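Transcriptional activator, putative (Pyrococcus furiosus, PDB 1RTW) is a putative transcriptional activator of the all-helical TENA/THI-4/PQQC family, its function not established. Local coordinates at residues N12-R15 with R16-P19; G116-L119 with E120-A124; E183-R186 with A187-V190; E189-K192 with E193-F197. All coordinates share one frame; numbering follows the deposited sequence.

Interaction 1 (N12-R15 with R16-P19); sequences NIWR and RFLP
Trp14 and Phe17 lie side by side where a short helix gives way to a turn, and their side chains point the same way. Phe17 brings one corner of its ring, CZ, over one face of the indole. CZ sits 3.5 Å from Trp14 CD2, towards the rim of the ring system. The two rings are neither parallel nor perpendicular, as the planes of the phenyl and the indole five-membered ring meet at 42°. Phe17 can reach back like this because its CG stands between the backbone N and the carbonyl carbon (chi1 66°). That rotation also lays the phenyl face over the backbone of Trp14. Trp14 CA makes a CH-pi contact at 4.0 Å from the centroid of the Phe17 ring. Leu18 approaches the indole at its edge, near the ring plane, with its CD1 4.2 Å from Trp14 CE3. Trp14 NE1 is hydrogen-bonded to Ser195 OG on helix 181-201, which helps fix the indole's rotation. Ile13 and Phe17 also touch Leu199 of that helix, while Trp14 and Leu18 face helix 118-142. In the backbone, Phe17 N donates to Trp14 O at 2.9 Å. The bond from Leu18 N to Arg15 O is weak, at 3.2 Å. Arg16 leans on the last helical turn, with its CB 3.3 Å from Ile13 O. The arrangement is a type I beta turn, Arg15 to Leu18, leading the chain from the short helix 11-15 towards helix 21-28.

Interaction 2 (G116-L119 with E120-A124); sequences GSFL and EGFTA
The rings of Phe118 and Phe122 lie one helical turn apart, side by side and pointing the same way. They meet obliquely, with planes at 41° and centroids 5.7 Å apart. Phe118 CZ and Phe122 CD1 are the atoms that touch. The i, i+4 spacing puts both rings on one flank of the helix. Both side chains also carry CG anti to the backbone N, and this shared torsion makes them run alongside each other. The carboxylate of Glu120 is the other flat group. Its OE1 takes two donors from Ser117. The backbone N comes in on the anti lone pair at 2.8 Å and is almost straight, at 172°. The hydroxyl OG meets the same oxygen at 3.2 Å, somewhat out of the carboxylate plane. Ser117 OG also accepts from Glu120 N at 3.1 Å. The bonds from Glu120 N to Ser117 OG and from Ser117 N to Glu120 OE1 define a capping box, with Ser117 as N-cap. Further along, Leu119 O accepts from both Thr123 N and Thr123 OG1, the latter at 2.7 Å. The two donors arrive from opposite faces of the carbonyl plane. The buried Thr123 hydroxyl thus has its acceptor within its own helix. The box starts helix 118-142 just after helix 100-115 ends. Phe122 packs on helix 159-176 and Phe118 on Leu175 of the same helix, whereas Glu120 and Thr123 face helix 181-201.

Interaction 3 (E183-R186 with A187-V190); sequences EKER and AREV
Four successive backbone bonds of the i to i+4 kind join 183-186 to 187-190, among them Arg188 N to Lys184 O at 2.8 Å. The side chains of Glu185 and Arg188 cross beside helix 2-8, with Glu185 exposed and Arg188 partly covered by Phe2 and Leu6. Glu185 OE2 forms a salt bridge with Arg188 NE at 3.6 Å. The same oxygen lies closer to the methylene, 3.2 Å from Arg188 CD. The carboxylate and guanidinium planes are turned 31° apart. Glu185 reaches its partner through a bend at chi2 (-63°), while Arg188 runs extended from CG to NE. The far end of Arg188 belongs to another partner, since NH1 makes a salt bridge to Glu5 on helix 2-8. Lys184 also passes this arginine, its CD 4.1 Å from Arg188 NH2. This is an ion pair with i, i+3 spacing on an amphipathic helix, part of the all-helical TENA/THI-4/PQQC fold. Ala187 and Val190 are buried. Ala187 packs on Thr123 and Val190 on Ala124 and Glu120, all from helix 118-142. Val190 CG2 also rests 3.6 Å from Arg186 O, one turn back. On the exposed side, Glu185 OE1 and Glu189 OE2 are 4.5 Å apart, and nearby Arg188 and Lys192 probably offset these like charges. Glu183 OE2 is hydrogen-bonded to His179 of the second subunit.

Interaction 4 (E189-K192 with E193-F197); sequences EVFK and EVSKF
Ser195 OG donates a hydrogen bond to Phe191 O at 2.8 Å, on the tight side of this helical turn. Ser195 N reaches the same carbonyl oxygen at 2.9 Å, from the opposite face of its plane. Ser195 OG stands beside its own backbone N (chi1 -71°), which brings it back over the preceding turn. There it also lies 3.5 Å from Phe191 CE1, obliquely to the ring. On the same buried half, Val194 CG2 packs 4.0 Å from Val190 CG1. Cys127 of helix 118-142 touches Phe191, Val194 and Ser195. The polar side is looser. Lys192 and Lys196 run side by side, with Lys192 CG 4.1 Å from Lys196 CE. A water bonds Glu189 OE1 at 2.7 Å and Glu193 OE2 only weakly. Lys192 NZ is a long ion-pair partner of Glu189 OE2. Glu193 differs, because its OE1 makes a salt bridge to Lys103 of the third subunit and its strongest tie lies across an interface. The chemistry implies that the buried Ser195 hydroxyl is held by two bonds, the second from Trp14, while Glu189 and Lys192 rely on a water and a long ion pair.

Interactions 2, 3 and 4 gather where helix 118-142 packs against helix 181-201. Interactions 3 and 4 are consecutive turns of the latter and share Glu189 and Val190. Thr123 of interaction 2 meets Ala187 of interaction 3 and Phe191 of interaction 4. Interaction 1 touches only interaction 4, where Trp14 packs on Phe191 and Ile13 on Lys196. Interaction 2 is the most enclosed, with four buried residues and none exposed. Interactions 1 and 3 each mix two buried with three exposed, and interaction 4 divides between core and surface. Aromatic packing marks interactions 1 and 2. A hydroxyl bonded to a carbonyl one turn back recurs in 2 and 4. Interaction 3 is built on an ion pair.

Interaction 1 (N12-R15 with R16-P19)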
ATOM      1  N   ASN B  12     -26.823   0.417  19.781  1.00 47.91           N
ATOM      2  CA  ASN B  12     -27.225  -0.904  20.243  1.00 49.15           C
ATOM      3  C   ASN B  12     -25.990  -1.775  20.498  1.00 46.98           C
ATOM      4  O   ASN B  12     -25.911  -2.466  21.517  1.00 46.82           O
ATOM      5  CB  ASN B  12     -28.171  -1.567  19.233  1.00 54.07           C
ATOM      6  CG  ASN B  12     -29.313  -2.325  19.907  1.00 58.61           C
ATOM      7  OD1 ASN B  12     -30.491  -2.049  19.653  1.00 58.63           O
ATOM      8  ND2 ASN B  12     -28.970  -3.278  20.773  1.00 58.52           N
ATOM      9  N   ILE B  13     -25.008  -1.697  19.603  1.00 43.89           N
ATOM     10  CA  ILE B  13     -23.777  -2.466  19.755  1.00 39.54           C
ATOM     11  C   ILE B  13     -22.925  -1.900  20.889  1.00 35.97           C
ATOM     12  O   ILE B  13     -22.386  -2.650  21.698  1.00 34.05           O
ATOM     13  CB  ILE B  13     -22.951  -2.481  18.451  1.00 40.38           C
ATOM     14  CG1 ILE B  13     -23.769  -3.132  17.334  1.00 44.13           C
ATOM     15  CG2 ILE B  13     -21.637  -3.245  18.660  1.00 39.54           C
ATOM     16  CD1 ILE B  13     -23.062  -3.166  15.989  1.00 46.92           C
ATOM     17  N   TRP B  14     -22.813  -0.576  20.952  1.00 33.23           N
ATOM     18  CA  TRP B  14     -22.025   0.066  22.004  1.00 31.77           C
ATOM     19  C   TRP B  14     -22.584  -0.206  23.393  1.00 32.62           C
ATOM     20  O   TRP B  14     -21.827  -0.350  24.352  1.00 31.20           O
ATOM     21  CB  TRP B  14     -21.908   1.575  21.761  1.00 26.11           C
ATOM     22  CG  TRP B  14     -20.916   1.912  20.683  1.00 23.82           C
ATOM     23  CD1 TRP B  14     -20.806   1.317  19.456  1.00 20.37           C
ATOM     24  CD2 TRP B  14     -19.872   2.889  20.748  1.00 20.05           C
ATOM     25  NE1 TRP B  14     -19.757   1.857  18.762  1.00 20.71           N
ATOM     26  CE2 TRP B  14     -19.157   2.823  19.536  1.00 19.52           C
ATOM     27  CE3 TRP B  14     -19.459   3.812  21.720  1.00 18.13           C
ATOM     28  CZ2 TRP B  14     -18.063   3.643  19.258  1.00 16.13           C
ATOM     29  CZ3 TRP B  14     -18.371   4.630  21.444  1.00 17.10           C
ATOM     30  CH2 TRP B  14     -17.684   4.534  20.224  1.00 15.58           C
ATOM     31  N   ARG B  15     -23.910  -0.300  23.493  1.00 35.70           N
ATOM     32  CA  ARG B  15     -24.566  -0.566  24.769  1.00 38.75           C
ATOM     33  C   ARG B  15     -24.081  -1.900  25.322  1.00 36.93           C
ATOM     34  O   ARG B  15     -23.969  -2.072  26.537  1.00 36.70           O
ATOM     35  CB  ARG B  15     -26.090  -0.589  24.607  1.00 44.99           C
ATOM     36  CG  ARG B  15     -26.851  -0.281  25.890  1.00 53.40           C
ATOM     37  CD  ARG B  15     -28.340  -0.556  25.749  1.00 60.84           C
ATOM     38  NE  ARG B  15     -28.944   0.175  24.634  1.00 68.57           N
ATOM     39  CZ  ARG B  15     -29.532  -0.404  23.587  1.00 72.22           C
ATOM     40  NH1 ARG B  15     -29.594  -1.728  23.506  1.00 73.41           N
ATOM     41  NH2 ARG B  15     -30.051   0.341  22.617  1.00 74.47           N
ATOM     42  N   ARG B  16     -23.774  -2.831  24.419  1.00 35.08           N
ATOM     43  CA  ARG B  16     -23.282  -4.144  24.810  1.00 33.90           C
ATOM     44  C   ARG B  16     -21.912  -4.075  25.501  1.00 30.45           C
ATOM     45  O   ARG B  16     -21.562  -4.983  26.256  1.00 27.54           O
ATOM     46  CB  ARG B  16     -23.265  -5.118  23.622  1.00 39.96           C
ATOM     47  CG  ARG B  16     -24.644  -5.634  23.178  1.00 47.12           C
ATOM     48  CD  ARG B  16     -24.508  -6.577  21.984  1.00 54.57           C
ATOM     49  NE  ARG B  16     -25.787  -7.070  21.478  1.00 60.72           N
ATOM     50  CZ  ARG B  16     -25.931  -7.729  20.330  1.00 64.88           C
ATOM     51  NH1 ARG B  16     -24.873  -7.976  19.563  1.00 67.30           N
ATOM     52  NH2 ARG B  16     -27.132  -8.146  19.944  1.00 67.14           N
ATOM     53  N   PHE B  17     -21.130  -3.023  25.244  1.00 27.18           N
ATOM     54  CA  PHE B  17     -19.847  -2.889  25.945  1.00 26.24           C
ATOM     55  C   PHE B  17     -19.790  -1.714  26.929  1.00 27.31           C
ATOM     56  O   PHE B  17     -18.741  -1.402  27.499  1.00 25.69           O
ATOM     57  CB  PHE B  17     -18.621  -2.934  25.008  1.00 22.61           C
ATOM     58  CG  PHE B  17     -18.506  -1.779  24.043  1.00 19.18           C
ATOM     59  CD1 PHE B  17     -17.976  -0.561  24.452  1.00 16.89           C
ATOM     60  CD2 PHE B  17     -18.817  -1.953  22.690  1.00 16.95           C
ATOM     61  CE1 PHE B  17     -17.745   0.467  23.537  1.00 15.21           C
ATOM     62  CE2 PHE B  17     -18.592  -0.937  21.761  1.00 13.95           C
ATOM     63  CZ  PHE B  17     -18.050   0.276  22.185  1.00 18.11           C
ATOM     64  N   LEU B  18     -20.950  -1.119  27.183  1.00 29.60           N
ATOM     65  CA  LEU B  18     -21.063  -0.005  28.115  1.00 31.41           C
ATOM     66  C   LEU B  18     -22.141  -0.334  29.152  1.00 32.69           C
ATOM     67  O   LEU B  18     -23.231   0.252  29.140  1.00 35.89           O
ATOM     68  CB  LEU B  18     -21.420   1.283  27.361  1.00 31.16           C
ATOM     69  CG  LEU B  18     -20.381   1.807  26.364  1.00 27.64           C
ATOM     70  CD1 LEU B  18     -20.956   2.922  25.501  1.00 27.71           C
ATOM     71  CD2 LEU B  18     -19.161   2.279  27.115  1.00 27.90           C
ATOM     72  N   PRO B  19     -21.833  -1.244  30.095  1.00 31.19           N
ATOM     73  CA  PRO B  19     -20.565  -1.959  30.245  1.00 29.33           C
ATOM     74  C   PRO B  19     -20.580  -3.407  29.747  1.00 30.46           C
ATOM     75  O   PRO B  19     -21.632  -4.026  29.578  1.00 31.88           O
ATOM     76  CB  PRO B  19     -20.393  -1.960  31.744  1.00 27.59           C
ATOM     77  CG  PRO B  19     -21.810  -2.324  32.181  1.00 28.32           C
ATOM     78  CD  PRO B  19     -22.697  -1.482  31.270  1.00 28.01           C
TER

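Interaction 2 (G116-L119 with E120-A124)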
ATOM      1  N   GLY B 116      -8.843   1.249   1.675  1.00 19.94           N
ATOM      2  CA  GLY B 116     -10.018   2.090   1.798  1.00 19.63           C
ATOM      3  C   GLY B 116      -9.719   3.542   1.530  1.00 18.79           C
ATOM      4  O   GLY B 116      -8.582   3.904   1.253  1.00 18.12           O
ATOM      5  N   SER B 117     -10.757   4.369   1.568  1.00 20.25           N
ATOM      6  CA  SER B 117     -10.613   5.811   1.374  1.00 18.42           C
ATOM      7  C   SER B 117     -10.073   6.387   2.693  1.00 17.72           C
ATOM      8  O   SER B 117     -10.166   5.736   3.735  1.00 16.27           O
ATOM      9  CB  SER B 117     -11.982   6.420   1.098  1.00 18.80           C
ATOM     10  OG  SER B 117     -12.817   6.268   2.235  1.00 21.39           O
ATOM     11  N   PHE B 118      -9.547   7.609   2.660  1.00 15.48           N
ATOM     12  CA  PHE B 118      -9.022   8.222   3.879  1.00 17.36           C
ATOM     13  C   PHE B 118     -10.139   8.369   4.916  1.00 18.16           C
ATOM     14  O   PHE B 118      -9.936   8.103   6.107  1.00 16.84           O
ATOM     15  CB  PHE B 118      -8.392   9.587   3.584  1.00 14.75           C
ATOM     16  CG  PHE B 118      -7.773  10.240   4.790  1.00 14.74           C
ATOM     17  CD1 PHE B 118      -6.681   9.661   5.422  1.00 14.36           C
ATOM     18  CD2 PHE B 118      -8.283  11.428   5.301  1.00 15.75           C
ATOM     19  CE1 PHE B 118      -6.111  10.244   6.532  1.00  8.91           C
ATOM     20  CE2 PHE B 118      -7.714  12.024   6.418  1.00 11.95           C
ATOM     21  CZ  PHE B 118      -6.629  11.428   7.033  1.00 13.69           C
ATOM     22  N   LEU B 119     -11.330   8.724   4.427  1.00 17.33           N
ATOM     23  CA  LEU B 119     -12.518   8.913   5.247  1.00 14.63           C
ATOM     24  C   LEU B 119     -12.860   7.649   6.035  1.00 14.45           C
ATOM     25  O   LEU B 119     -13.172   7.706   7.227  1.00 14.38           O
ATOM     26  CB  LEU B 119     -13.701   9.316   4.354  1.00 13.21           C
ATOM     27  CG  LEU B 119     -15.050   9.455   5.072  1.00 17.08           C
ATOM     28  CD1 LEU B 119     -15.022  10.655   6.025  1.00 13.41           C
ATOM     29  CD2 LEU B 119     -16.190   9.577   4.059  1.00 16.84           C
ATOM     30  N   GLU B 120     -12.870   6.513   5.351  1.00 16.45           N
ATOM     31  CA  GLU B 120     -13.148   5.241   6.011  1.00 17.16           C
ATOM     32  C   GLU B 120     -12.083   4.976   7.084  1.00 18.01           C
ATOM     33  O   GLU B 120     -12.391   4.569   8.210  1.00 17.75           O
ATOM     34  CB  GLU B 120     -13.121   4.110   4.992  1.00 21.45           C
ATOM     35  CG  GLU B 120     -14.263   4.120   3.961  1.00 22.31           C
ATOM     36  CD  GLU B 120     -14.124   2.988   2.945  1.00 26.88           C
ATOM     37  OE1 GLU B 120     -13.235   3.065   2.063  1.00 27.12           O
ATOM     38  OE2 GLU B 120     -14.893   2.007   3.036  1.00 29.91           O
ATOM     39  N   GLY B 121     -10.830   5.237   6.725  1.00 16.80           N
ATOM     40  CA  GLY B 121      -9.738   5.025   7.647  1.00 16.25           C
ATOM     41  C   GLY B 121      -9.857   5.895   8.882  1.00 16.32           C
ATOM     42  O   GLY B 121      -9.759   5.406  10.008  1.00 14.45           O
ATOM     43  N   PHE B 122     -10.082   7.187   8.669  1.00 16.46           N
ATOM     44  CA  PHE B 122     -10.213   8.120   9.776  1.00 16.82           C
ATOM     45  C   PHE B 122     -11.457   7.798  10.601  1.00 16.61           C
ATOM     46  O   PHE B 122     -11.456   7.971  11.816  1.00 17.51           O
ATOM     47  CB  PHE B 122     -10.233   9.569   9.276  1.00 16.29           C
ATOM     48  CG  PHE B 122      -9.699  10.552  10.282  1.00 19.57           C
ATOM     49  CD1 PHE B 122      -8.334  10.741  10.420  1.00 19.92           C
ATOM     50  CD2 PHE B 122     -10.553  11.240  11.132  1.00 18.01           C
ATOM     51  CE1 PHE B 122      -7.826  11.595  11.394  1.00 21.05           C
ATOM     52  CE2 PHE B 122     -10.052  12.097  12.106  1.00 16.90           C
ATOM     53  CZ  PHE B 122      -8.684  12.274  12.239  1.00 18.86           C
ATOM     54  N   THR B 123     -12.506   7.308   9.943  1.00 15.93           N
ATOM     55  CA  THR B 123     -13.724   6.932  10.649  1.00 16.71           C
ATOM     56  C   THR B 123     -13.393   5.758  11.573  1.00 16.16           C
ATOM     57  O   THR B 123     -13.835   5.724  12.730  1.00 19.54           O
ATOM     58  CB  THR B 123     -14.871   6.549   9.659  1.00 18.16           C
ATOM     59  OG1 THR B 123     -15.270   7.710   8.929  1.00 17.02           O
ATOM     60  CG2 THR B 123     -16.082   6.022  10.391  1.00 16.25           C
ATOM     61  N   ALA B 124     -12.585   4.815  11.083  1.00 13.68           N
ATOM     62  CA  ALA B 124     -12.198   3.659  11.901  1.00 12.81           C
ATOM     63  C   ALA B 124     -11.380   4.115  13.113  1.00 12.74           C
ATOM     64  O   ALA B 124     -11.541   3.582  14.218  1.00 11.22           O
ATOM     65  CB  ALA B 124     -11.400   2.654  11.078  1.00 10.16           C
TER

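Interaction 3 (E183-R186 with A187-V190)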
ATOM      1  N   GLU B 183     -19.881   7.889  -0.262  1.00 45.56           N
ATOM      2  CA  GLU B 183     -18.633   7.729   0.458  1.00 44.57           C
ATOM      3  C   GLU B 183     -18.856   7.781   1.963  1.00 43.55           C
ATOM      4  O   GLU B 183     -18.123   7.148   2.725  1.00 43.32           O
ATOM      5  CB  GLU B 183     -17.626   8.782  -0.006  1.00 46.38           C
ATOM      6  CG  GLU B 183     -16.163   8.372   0.149  1.00 50.23           C
ATOM      7  CD  GLU B 183     -15.822   7.051  -0.546  1.00 51.78           C
ATOM      8  OE1 GLU B 183     -15.489   6.072   0.159  1.00 53.74           O
ATOM      9  OE2 GLU B 183     -15.865   6.993  -1.794  1.00 50.68           O
ATOM     10  N   LYS B 184     -19.877   8.517   2.392  1.00 42.44           N
ATOM     11  CA  LYS B 184     -20.192   8.590   3.811  1.00 42.21           C
ATOM     12  C   LYS B 184     -20.712   7.234   4.263  1.00 42.33           C
ATOM     13  O   LYS B 184     -20.364   6.768   5.346  1.00 42.06           O
ATOM     14  CB  LYS B 184     -21.237   9.669   4.108  1.00 44.53           C
ATOM     15  CG  LYS B 184     -20.660  11.053   4.331  1.00 46.53           C
ATOM     16  CD  LYS B 184     -21.737  12.056   4.719  1.00 48.96           C
ATOM     17  CE  LYS B 184     -21.154  13.457   4.808  1.00 50.00           C
ATOM     18  NZ  LYS B 184     -22.111  14.488   5.302  1.00 51.86           N
ATOM     19  N   GLU B 185     -21.522   6.593   3.418  1.00 43.08           N
ATOM     20  CA  GLU B 185     -22.084   5.278   3.729  1.00 44.43           C
ATOM     21  C   GLU B 185     -20.996   4.224   3.884  1.00 43.91           C
ATOM     22  O   GLU B 185     -21.117   3.318   4.707  1.00 41.73           O
ATOM     23  CB  GLU B 185     -23.087   4.833   2.658  1.00 46.25           C
ATOM     24  CG  GLU B 185     -24.547   5.140   2.988  1.00 49.48           C
ATOM     25  CD  GLU B 185     -25.064   4.410   4.228  1.00 50.65           C
ATOM     26  OE1 GLU B 185     -24.723   3.223   4.439  1.00 50.66           O
ATOM     27  OE2 GLU B 185     -25.837   5.026   4.989  1.00 50.97           O
ATOM     28  N   ARG B 186     -19.950   4.336   3.070  1.00 46.34           N
ATOM     29  CA  ARG B 186     -18.823   3.409   3.129  1.00 48.01           C
ATOM     30  C   ARG B 186     -18.214   3.520   4.526  1.00 42.34           C
ATOM     31  O   ARG B 186     -17.969   2.513   5.188  1.00 38.01           O
ATOM     32  CB  ARG B 186     -17.774   3.773   2.074  1.00 58.65           C
ATOM     33  CG  ARG B 186     -18.148   3.421   0.640  1.00 72.14           C
ATOM     34  CD  ARG B 186     -17.445   2.149   0.184  1.00 83.10           C
ATOM     35  NE  ARG B 186     -17.737   1.838  -1.213  1.00 95.21           N
ATOM     36  CZ  ARG B 186     -17.144   0.874  -1.914  1.00102.65           C
ATOM     37  NH1 ARG B 186     -16.212   0.110  -1.356  1.00107.53           N
ATOM     38  NH2 ARG B 186     -17.488   0.671  -3.180  1.00107.68           N
ATOM     39  N   ALA B 187     -18.024   4.757   4.976  1.00 36.84           N
ATOM     40  CA  ALA B 187     -17.474   5.023   6.294  1.00 34.06           C
ATOM     41  C   ALA B 187     -18.441   4.550   7.368  1.00 32.77           C
ATOM     42  O   ALA B 187     -18.014   4.004   8.378  1.00 34.77           O
ATOM     43  CB  ALA B 187     -17.185   6.504   6.459  1.00 31.97           C
ATOM     44  N   ARG B 188     -19.739   4.776   7.163  1.00 31.31           N
ATOM     45  CA  ARG B 188     -20.735   4.332   8.139  1.00 30.76           C
ATOM     46  C   ARG B 188     -20.587   2.829   8.359  1.00 28.92           C
ATOM     47  O   ARG B 188     -20.632   2.352   9.497  1.00 26.96           O
ATOM     48  CB  ARG B 188     -22.163   4.653   7.675  1.00 32.51           C
ATOM     49  CG  ARG B 188     -22.486   6.140   7.608  1.00 35.72           C
ATOM     50  CD  ARG B 188     -23.946   6.384   7.214  1.00 40.98           C
ATOM     51  NE  ARG B 188     -24.169   7.721   6.658  1.00 44.23           N
ATOM     52  CZ  ARG B 188     -24.397   8.817   7.380  1.00 46.64           C
ATOM     53  NH1 ARG B 188     -24.443   8.750   8.705  1.00 47.97           N
ATOM     54  NH2 ARG B 188     -24.551   9.992   6.779  1.00 48.29           N
ATOM     55  N   GLU B 189     -20.379   2.099   7.264  1.00 27.95           N
ATOM     56  CA  GLU B 189     -20.209   0.652   7.320  1.00 30.15           C
ATOM     57  C   GLU B 189     -18.955   0.265   8.099  1.00 28.31           C
ATOM     58  O   GLU B 189     -18.976  -0.678   8.886  1.00 26.56           O
ATOM     59  CB  GLU B 189     -20.146   0.050   5.911  1.00 35.79           C
ATOM     60  CG  GLU B 189     -21.509  -0.177   5.258  1.00 44.64           C
ATOM     61  CD  GLU B 189     -22.419  -1.095   6.077  1.00 48.48           C
ATOM     62  OE1 GLU B 189     -21.917  -2.065   6.690  1.00 51.50           O
ATOM     63  OE2 GLU B 189     -23.641  -0.838   6.112  1.00 49.97           O
ATOM     64  N   VAL B 190     -17.858   0.979   7.862  1.00 25.91           N
ATOM     65  CA  VAL B 190     -16.620   0.693   8.564  1.00 24.70           C
ATOM     66  C   VAL B 190     -16.796   0.943  10.060  1.00 23.63           C
ATOM     67  O   VAL B 190     -16.353   0.131  10.877  1.00 22.95           O
ATOM     68  CB  VAL B 190     -15.427   1.492   7.975  1.00 24.03           C
ATOM     69  CG1 VAL B 190     -14.212   1.374   8.866  1.00 23.50           C
ATOM     70  CG2 VAL B 190     -15.078   0.948   6.599  1.00 23.11           C
TER

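Interaction 4 (E189-K192 with E193-F197)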
ATOM      1  N   GLU B 189     -20.379   2.099   7.264  1.00 27.95           N
ATOM      2  CA  GLU B 189     -20.209   0.652   7.320  1.00 30.15           C
ATOM      3  C   GLU B 189     -18.955   0.265   8.099  1.00 28.31           C
ATOM      4  O   GLU B 189     -18.976  -0.678   8.886  1.00 26.56           O
ATOM      5  CB  GLU B 189     -20.146   0.050   5.911  1.00 35.79           C
ATOM      6  CG  GLU B 189     -21.509  -0.177   5.258  1.00 44.64           C
ATOM      7  CD  GLU B 189     -22.419  -1.095   6.077  1.00 48.48           C
ATOM      8  OE1 GLU B 189     -21.917  -2.065   6.690  1.00 51.50           O
ATOM      9  OE2 GLU B 189     -23.641  -0.838   6.112  1.00 49.97           O
ATOM     10  N   VAL B 190     -17.858   0.979   7.862  1.00 25.91           N
ATOM     11  CA  VAL B 190     -16.620   0.693   8.564  1.00 24.70           C
ATOM     12  C   VAL B 190     -16.796   0.943  10.060  1.00 23.63           C
ATOM     13  O   VAL B 190     -16.353   0.131  10.877  1.00 22.95           O
ATOM     14  CB  VAL B 190     -15.427   1.492   7.975  1.00 24.03           C
ATOM     15  CG1 VAL B 190     -14.212   1.374   8.866  1.00 23.50           C
ATOM     16  CG2 VAL B 190     -15.078   0.948   6.599  1.00 23.11           C
ATOM     17  N   PHE B 191     -17.490   2.025  10.413  1.00 23.85           N
ATOM     18  CA  PHE B 191     -17.730   2.354  11.822  1.00 24.07           C
ATOM     19  C   PHE B 191     -18.503   1.219  12.504  1.00 24.39           C
ATOM     20  O   PHE B 191     -18.204   0.838  13.643  1.00 23.53           O
ATOM     21  CB  PHE B 191     -18.499   3.680  11.957  1.00 22.05           C
ATOM     22  CG  PHE B 191     -18.621   4.174  13.385  1.00 21.00           C
ATOM     23  CD1 PHE B 191     -19.628   3.694  14.228  1.00 19.17           C
ATOM     24  CD2 PHE B 191     -17.703   5.089  13.897  1.00 20.10           C
ATOM     25  CE1 PHE B 191     -19.714   4.115  15.558  1.00 19.70           C
ATOM     26  CE2 PHE B 191     -17.777   5.516  15.223  1.00 19.19           C
ATOM     27  CZ  PHE B 191     -18.785   5.028  16.057  1.00 19.28           C
ATOM     28  N   LYS B 192     -19.500   0.691  11.797  1.00 25.32           N
ATOM     29  CA  LYS B 192     -20.315  -0.409  12.297  1.00 25.63           C
ATOM     30  C   LYS B 192     -19.454  -1.646  12.528  1.00 24.81           C
ATOM     31  O   LYS B 192     -19.518  -2.272  13.588  1.00 24.82           O
ATOM     32  CB  LYS B 192     -21.420  -0.744  11.292  1.00 29.11           C
ATOM     33  CG  LYS B 192     -22.227  -1.993  11.622  1.00 33.11           C
ATOM     34  CD  LYS B 192     -23.363  -2.204  10.628  1.00 39.19           C
ATOM     35  CE  LYS B 192     -24.355  -1.048  10.680  1.00 42.53           C
ATOM     36  NZ  LYS B 192     -25.391  -1.150   9.618  1.00 46.86           N
ATOM     37  N   GLU B 193     -18.629  -1.972  11.541  1.00 22.18           N
ATOM     38  CA  GLU B 193     -17.769  -3.137  11.619  1.00 20.17           C
ATOM     39  C   GLU B 193     -16.733  -2.984  12.734  1.00 19.69           C
ATOM     40  O   GLU B 193     -16.504  -3.930  13.488  1.00 18.90           O
ATOM     41  CB  GLU B 193     -17.114  -3.390  10.253  1.00 21.63           C
ATOM     42  CG  GLU B 193     -16.475  -4.765  10.074  1.00 23.62           C
ATOM     43  CD  GLU B 193     -17.473  -5.929  10.073  1.00 27.39           C
ATOM     44  OE1 GLU B 193     -17.013  -7.095  10.106  1.00 25.88           O
ATOM     45  OE2 GLU B 193     -18.706  -5.694  10.020  1.00 28.84           O
ATOM     46  N   VAL B 194     -16.143  -1.794  12.872  1.00 16.85           N
ATOM     47  CA  VAL B 194     -15.156  -1.583  13.929  1.00 17.75           C
ATOM     48  C   VAL B 194     -15.838  -1.701  15.296  1.00 18.72           C
ATOM     49  O   VAL B 194     -15.248  -2.220  16.251  1.00 17.26           O
ATOM     50  CB  VAL B 194     -14.397  -0.223  13.787  1.00 16.48           C
ATOM     51  CG1 VAL B 194     -13.463   0.009  14.986  1.00 13.92           C
ATOM     52  CG2 VAL B 194     -13.580  -0.219  12.515  1.00 11.58           C
ATOM     53  N   SER B 195     -17.104  -1.284  15.354  1.00 20.71           N
ATOM     54  CA  SER B 195     -17.900  -1.354  16.582  1.00 20.66           C
ATOM     55  C   SER B 195     -18.061  -2.796  17.048  1.00 19.48           C
ATOM     56  O   SER B 195     -17.910  -3.092  18.233  1.00 18.82           O
ATOM     57  CB  SER B 195     -19.281  -0.728  16.364  1.00 21.96           C
ATOM     58  OG  SER B 195     -19.193   0.676  16.241  1.00 21.66           O
ATOM     59  N   LYS B 196     -18.364  -3.686  16.107  1.00 20.19           N
ATOM     60  CA  LYS B 196     -18.528  -5.112  16.391  1.00 20.49           C
ATOM     61  C   LYS B 196     -17.220  -5.716  16.903  1.00 19.55           C
ATOM     62  O   LYS B 196     -17.216  -6.552  17.807  1.00 16.89           O
ATOM     63  CB  LYS B 196     -18.981  -5.853  15.128  1.00 23.50           C
ATOM     64  CG  LYS B 196     -20.402  -5.531  14.698  1.00 27.72           C
ATOM     65  CD  LYS B 196     -20.797  -6.283  13.433  1.00 32.99           C
ATOM     66  CE  LYS B 196     -22.189  -5.838  12.941  1.00 35.65           C
ATOM     67  NZ  LYS B 196     -22.639  -6.541  11.693  1.00 35.27           N
ATOM     68  N   PHE B 197     -16.112  -5.286  16.307  1.00 19.96           N
ATOM     69  CA  PHE B 197     -14.793  -5.756  16.694  1.00 20.95           C
ATOM     70  C   PHE B 197     -14.463  -5.318  18.112  1.00 20.83           C
ATOM     71  O   PHE B 197     -13.901  -6.095  18.881  1.00 23.43           O
ATOM     72  CB  PHE B 197     -13.734  -5.253  15.712  1.00 22.65           C
ATOM     73  CG  PHE B 197     -13.526  -6.157  14.531  1.00 22.11           C
ATOM     74  CD1 PHE B 197     -13.209  -7.498  14.718  1.00 23.19           C
ATOM     75  CD2 PHE B 197     -13.607  -5.666  13.241  1.00 22.70           C
ATOM     76  CE1 PHE B 197     -12.972  -8.338  13.629  1.00 22.89           C
ATOM     77  CE2 PHE B 197     -13.373  -6.495  12.150  1.00 24.39           C
ATOM     78  CZ  PHE B 197     -13.053  -7.834  12.345  1.00 21.65           C
TER
HETATM   79  O   HOH W   1     -21.115  -3.746   8.684  1.00 44.95           O